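Local structure of putative N-acetylmuramoyl-L-alanine amidase (Neisseria meningitidis MC58, 3CZX) at residues L41-V49 / A174-V182. The protein probably hydrolyses, as a zinc-dependent amidase, the link between N-acetylmuramoyl residues and L-amino acid residues in cell-wall glycopeptides. Numbering follows the deposited sequence.
Sequences LRNDYGLTV and AMELGAAKV
The methyl of A174 sits over one face of the Y45 ring, a CH-pi contact: CB of A174 is 3.4 Å from the Y45 ring centroid and 14° off the ring normal. With CG of Y45 anti to its carbonyl carbon (chi1 -60°), the ring reaches across to the other segment although the bond from CA to CB of Y45 points away from 174-182. K181 crosses the ring obliquely; its CG comes 3.5 Å from Y45 CE1, and its CE passes the phenol oxygen, which is hydrogen-bonded to D171. On the main-chain side of the ring, L47 brings both methyls against A179, CD2 to CB of A179 at 3.9 Å, while CD1 also approaches A174.

The contact joins the C-terminal end of helix 26-45, with G46 at positive phi, to the chain terminus that follows helix 152-177, whose last turn closes in a Schellman motif at G178. Both helices belong to the alpha/beta amidase fold, and L41, L47 and L177 also touch I6 of strand 6-10.

One direct hydrogen bond crosses: N of V182 donates to O of D44 at 2.8 Å, nearly straight at 169°. D44 and K181 run side by side, but OD2 of D44 and NZ of K181 are 4.2 Å apart, too far for a salt bridge. A water joins them, donating to OD2 and accepting from NZ, and a second does so more weakly; OD2 also forms a salt bridge with R167. Another water donates to the carbonyl oxygens of Y45 and A180.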
ATOM      1  N   LEU A  41       2.799   0.446  13.223  1.00 13.81           N
ATOM      2  CA  LEU A  41       3.255   0.947  14.522  1.00 13.95           C
ATOM      3  C   LEU A  41       2.058   1.451  15.337  1.00 15.02           C
ATOM      4  O   LEU A  41       1.971   1.199  16.542  1.00 14.90           O
ATOM      5  CB  LEU A  41       4.328   2.027  14.330  1.00 13.74           C
ATOM      6  CG  LEU A  41       5.713   1.552  13.876  1.00 10.75           C
ATOM      7  CD1 LEU A  41       6.537   2.719  13.447  1.00 12.08           C
ATOM      8  CD2 LEU A  41       6.465   0.732  14.954  1.00 13.08           C
ATOM      9  N   ARG A  42       1.146   2.145  14.679  1.00 15.03           N
ATOM     10  CA  ARG A  42      -0.095   2.629  15.348  1.00 16.92           C
ATOM     11  C   ARG A  42      -1.054   1.487  15.693  1.00 18.20           C
ATOM     12  O   ARG A  42      -1.442   1.339  16.878  1.00 19.57           O
ATOM     13  CB  ARG A  42      -0.748   3.689  14.483  1.00 16.23           C
ATOM     14  CG  ARG A  42       0.034   4.921  14.373  1.00 17.42           C
ATOM     15  CD  ARG A  42      -0.434   5.802  13.231  1.00 15.12           C
ATOM     16  NE  ARG A  42       0.084   7.143  13.273  1.00 15.35           N
ATOM     17  CZ  ARG A  42       0.143   7.989  12.242  1.00 15.60           C
ATOM     18  NH1 ARG A  42      -0.312   7.648  11.024  1.00 16.22           N
ATOM     19  NH2 ARG A  42       0.631   9.197  12.403  1.00 15.43           N
ATOM     20  N   ASN A  43      -1.410   0.643  14.718  1.00 19.20           N
ATOM     21  CA  ASN A  43      -2.374  -0.478  14.959  1.00 19.64           C
ATOM     22  C   ASN A  43      -1.942  -1.567  15.875  1.00 20.59           C
ATOM     23  O   ASN A  43      -2.686  -1.943  16.799  1.00 21.54           O
ATOM     24  CB  ASN A  43      -2.749  -1.176  13.649  1.00 20.29           C
ATOM     25  CG  ASN A  43      -3.395  -0.254  12.672  1.00 22.39           C
ATOM     26  OD1 ASN A  43      -3.861   0.818  13.043  1.00 26.17           O
ATOM     27  ND2 ASN A  43      -3.432  -0.666  11.398  1.00 25.83           N
ATOM     28  N   ASP A  44      -0.777  -2.145  15.614  1.00 19.66           N
ATOM     29  CA  ASP A  44      -0.356  -3.319  16.351  1.00 19.99           C
ATOM     30  C   ASP A  44       0.243  -2.960  17.697  1.00 18.96           C
ATOM     31  O   ASP A  44       0.206  -3.780  18.635  1.00 20.41           O
ATOM     32  CB  ASP A  44       0.667  -4.155  15.558  1.00 19.95           C
ATOM     33  CG  ASP A  44       0.072  -4.832  14.365  1.00 22.44           C
ATOM     34  OD1 ASP A  44      -1.064  -4.488  13.967  1.00 26.59           O
ATOM     35  OD2 ASP A  44       0.757  -5.733  13.834  1.00 23.44           O
ATOM     36  N   TYR A  45       0.815  -1.760  17.800  1.00 16.69           N
ATOM     37  CA  TYR A  45       1.572  -1.388  18.989  1.00 15.90           C
ATOM     38  C   TYR A  45       1.085  -0.168  19.757  1.00 15.95           C
ATOM     39  O   TYR A  45       1.584   0.084  20.851  1.00 16.24           O
ATOM     40  CB  TYR A  45       3.049  -1.175  18.627  1.00 15.05           C
ATOM     41  CG  TYR A  45       3.717  -2.413  18.043  1.00 13.70           C
ATOM     42  CD1 TYR A  45       4.325  -3.349  18.867  1.00 14.41           C
ATOM     43  CD2 TYR A  45       3.756  -2.619  16.653  1.00 13.64           C
ATOM     44  CE1 TYR A  45       4.942  -4.466  18.349  1.00 14.62           C
ATOM     45  CE2 TYR A  45       4.404  -3.751  16.104  1.00 13.60           C
ATOM     46  CZ  TYR A  45       4.978  -4.679  16.970  1.00 12.47           C
ATOM     47  OH  TYR A  45       5.650  -5.803  16.529  1.00 13.71           O
ATOM     48  N   GLY A  46       0.141   0.584  19.213  1.00 15.27           N
ATOM     49  CA  GLY A  46      -0.348   1.806  19.856  1.00 15.41           C
ATOM     50  C   GLY A  46       0.687   2.909  20.061  1.00 15.31           C
ATOM     51  O   GLY A  46       0.551   3.776  20.953  1.00 17.14           O
ATOM     52  N   LEU A  47       1.722   2.921  19.216  1.00 15.14           N
ATOM     53  CA  LEU A  47       2.820   3.863  19.341  1.00 14.01           C
ATOM     54  C   LEU A  47       2.486   5.215  18.694  1.00 13.71           C
ATOM     55  O   LEU A  47       1.618   5.310  17.810  1.00 13.89           O
ATOM     56  CB  LEU A  47       4.101   3.264  18.706  1.00 13.80           C
ATOM     57  CG  LEU A  47       4.639   2.079  19.506  1.00 13.99           C
ATOM     58  CD1 LEU A  47       5.740   1.296  18.759  1.00 15.02           C
ATOM     59  CD2 LEU A  47       5.157   2.508  20.881  1.00 18.51           C
ATOM     60  N   THR A  48       3.160   6.252  19.179  1.00 13.91           N
ATOM     61  CA  THR A  48       3.047   7.607  18.652  1.00 13.64           C
ATOM     62  C   THR A  48       3.961   7.726  17.458  1.00 13.50           C
ATOM     63  O   THR A  48       5.190   7.624  17.583  1.00 13.89           O
ATOM     64  CB  THR A  48       3.530   8.646  19.658  1.00 15.11           C
ATOM     65  OG1 THR A  48       2.713   8.587  20.821  1.00 17.00           O
ATOM     66  CG2 THR A  48       3.439  10.023  19.092  1.00 14.65           C
ATOM     67  N   VAL A  49       3.338   7.999  16.325  1.00 13.99           N
ATOM     68  CA  VAL A  49       4.048   8.278  15.077  1.00 13.85           C
ATOM     69  C   VAL A  49       3.639   9.628  14.533  1.00 14.82           C
ATOM     70  O   VAL A  49       2.444   9.925  14.407  1.00 15.07           O
ATOM     71  CB  VAL A  49       3.780   7.206  14.021  1.00 14.07           C
ATOM     72  CG1 VAL A  49       4.665   7.428  12.798  1.00 13.27           C
ATOM     73  CG2 VAL A  49       4.008   5.812  14.617  1.00 14.60           C
ATOM     74  N   ALA A 174       9.540  -1.378  16.909  1.00 12.78           N
ATOM     75  CA  ALA A 174       8.852  -1.647  18.176  1.00 13.62           C
ATOM     76  C   ALA A 174       9.728  -2.453  19.111  1.00 14.01           C
ATOM     77  O   ALA A 174       9.847  -2.130  20.290  1.00 14.80           O
ATOM     78  CB  ALA A 174       7.530  -2.349  17.932  1.00 14.44           C
HETATM   79  N   MSE A 175      10.379  -3.474  18.594  1.00 14.81           N
HETATM   80  CA  MSE A 175      11.262  -4.308  19.449  1.00 15.25           C
HETATM   81  C   MSE A 175      12.402  -3.485  20.070  1.00 15.41           C
HETATM   82  O   MSE A 175      12.731  -3.624  21.271  1.00 15.70           O
HETATM   83  CB  MSE A 175      11.803  -5.485  18.653  1.00 16.99           C
HETATM   84  CG  MSE A 175      12.879  -6.290  19.321  1.00 20.15           C
HETATM   85 SE   MSE A 175      12.080  -7.441  20.674  1.00 42.79          SE
HETATM   86  CE  MSE A 175      11.466  -8.826  19.453  1.00 33.95           C
ATOM     87  N   GLU A 176      12.997  -2.606  19.273  1.00 14.50           N
ATOM     88  CA  GLU A 176      14.132  -1.815  19.755  1.00 14.57           C
ATOM     89  C   GLU A 176      13.696  -0.856  20.855  1.00 14.44           C
ATOM     90  O   GLU A 176      14.468  -0.538  21.748  1.00 16.78           O
ATOM     91  CB  GLU A 176      14.762  -1.081  18.577  1.00 14.29           C
ATOM     92  CG  GLU A 176      15.928  -0.193  18.893  1.00 14.38           C
ATOM     93  CD  GLU A 176      17.181  -0.940  19.328  1.00 15.83           C
ATOM     94  OE1 GLU A 176      17.211  -2.189  19.338  1.00 15.40           O
ATOM     95  OE2 GLU A 176      18.174  -0.234  19.657  1.00 17.95           O
ATOM     96  N   LEU A 177      12.455  -0.402  20.771  1.00 14.98           N
ATOM     97  CA  LEU A 177      11.837   0.486  21.761  1.00 16.17           C
ATOM     98  C   LEU A 177      11.304  -0.294  22.967  1.00 16.94           C
ATOM     99  O   LEU A 177      10.933   0.304  23.983  1.00 18.58           O
ATOM    100  CB  LEU A 177      10.689   1.254  21.132  1.00 16.00           C
ATOM    101  CG  LEU A 177      11.117   2.209  20.018  1.00 16.60           C
ATOM    102  CD1 LEU A 177       9.910   2.851  19.370  1.00 17.54           C
ATOM    103  CD2 LEU A 177      12.070   3.256  20.566  1.00 16.01           C
ATOM    104  N   GLY A 178      11.261  -1.616  22.856  1.00 17.90           N
ATOM    105  CA  GLY A 178      10.701  -2.488  23.888  1.00 17.93           C
ATOM    106  C   GLY A 178       9.192  -2.447  23.987  1.00 18.38           C
ATOM    107  O   GLY A 178       8.630  -2.710  25.066  1.00 20.04           O
ATOM    108  N   ALA A 179       8.515  -2.124  22.879  1.00 17.99           N
ATOM    109  CA  ALA A 179       7.059  -2.063  22.833  1.00 18.35           C
ATOM    110  C   ALA A 179       6.484  -3.409  22.479  1.00 20.02           C
ATOM    111  O   ALA A 179       6.814  -3.987  21.430  1.00 18.20           O
ATOM    112  CB  ALA A 179       6.580  -1.025  21.808  1.00 19.25           C
ATOM    113  N   ALA A 180       5.598  -3.900  23.340  1.00 20.88           N
ATOM    114  CA  ALA A 180       4.907  -5.149  23.074  1.00 22.69           C
ATOM    115  C   ALA A 180       3.660  -4.878  22.242  1.00 22.31           C
ATOM    116  O   ALA A 180       3.106  -3.767  22.284  1.00 22.87           O
ATOM    117  CB  ALA A 180       4.542  -5.826  24.382  1.00 21.96           C
ATOM    118  N   LYS A 181       3.227  -5.878  21.478  1.00 23.78           N
ATOM    119  CA  LYS A 181       1.981  -5.749  20.720  1.00 25.26           C
ATOM    120  C   LYS A 181       0.795  -5.539  21.658  1.00 26.88           C
ATOM    121  O   LYS A 181       0.792  -6.077  22.772  1.00 27.84           O
ATOM    122  CB  LYS A 181       1.734  -6.958  19.815  1.00 25.80           C
ATOM    123  CG  LYS A 181       2.748  -7.109  18.686  1.00 26.16           C
ATOM    124  CD  LYS A 181       2.199  -7.977  17.581  1.00 26.94           C
ATOM    125  CE  LYS A 181       3.315  -8.522  16.711  1.00 27.05           C
ATOM    126  NZ  LYS A 181       2.781  -8.992  15.425  1.00 28.72           N
ATOM    127  N   VAL A 182      -0.172  -4.724  21.215  1.00 27.38           N
ATOM    128  CA  VAL A 182      -1.413  -4.456  21.947  1.00 28.40           C
ATOM    129  C   VAL A 182      -2.587  -5.098  21.201  1.00 29.75           C
ATOM    130  O   VAL A 182      -2.485  -6.250  20.724  1.00 31.82           O
ATOM    131  CB  VAL A 182      -1.686  -2.944  22.121  1.00 28.47           C
ATOM    132  CG1 VAL A 182      -0.536  -2.248  22.868  1.00 29.95           C
ATOM    133  CG2 VAL A 182      -1.936  -2.268  20.762  1.00 28.65           C
TER
HETATM  134  O   HOH W   1       3.148  -6.841  13.327  1.00 27.78           O
HETATM  135  O   HOH W   2      -1.538  -6.072  18.235  1.00 28.55           O
HETATM  136  O   HOH W   3       0.012  -8.095  13.951  1.00 35.10           O
HETATM  137  O   HOH W   4       3.222  -1.068  22.669  1.00 22.10           O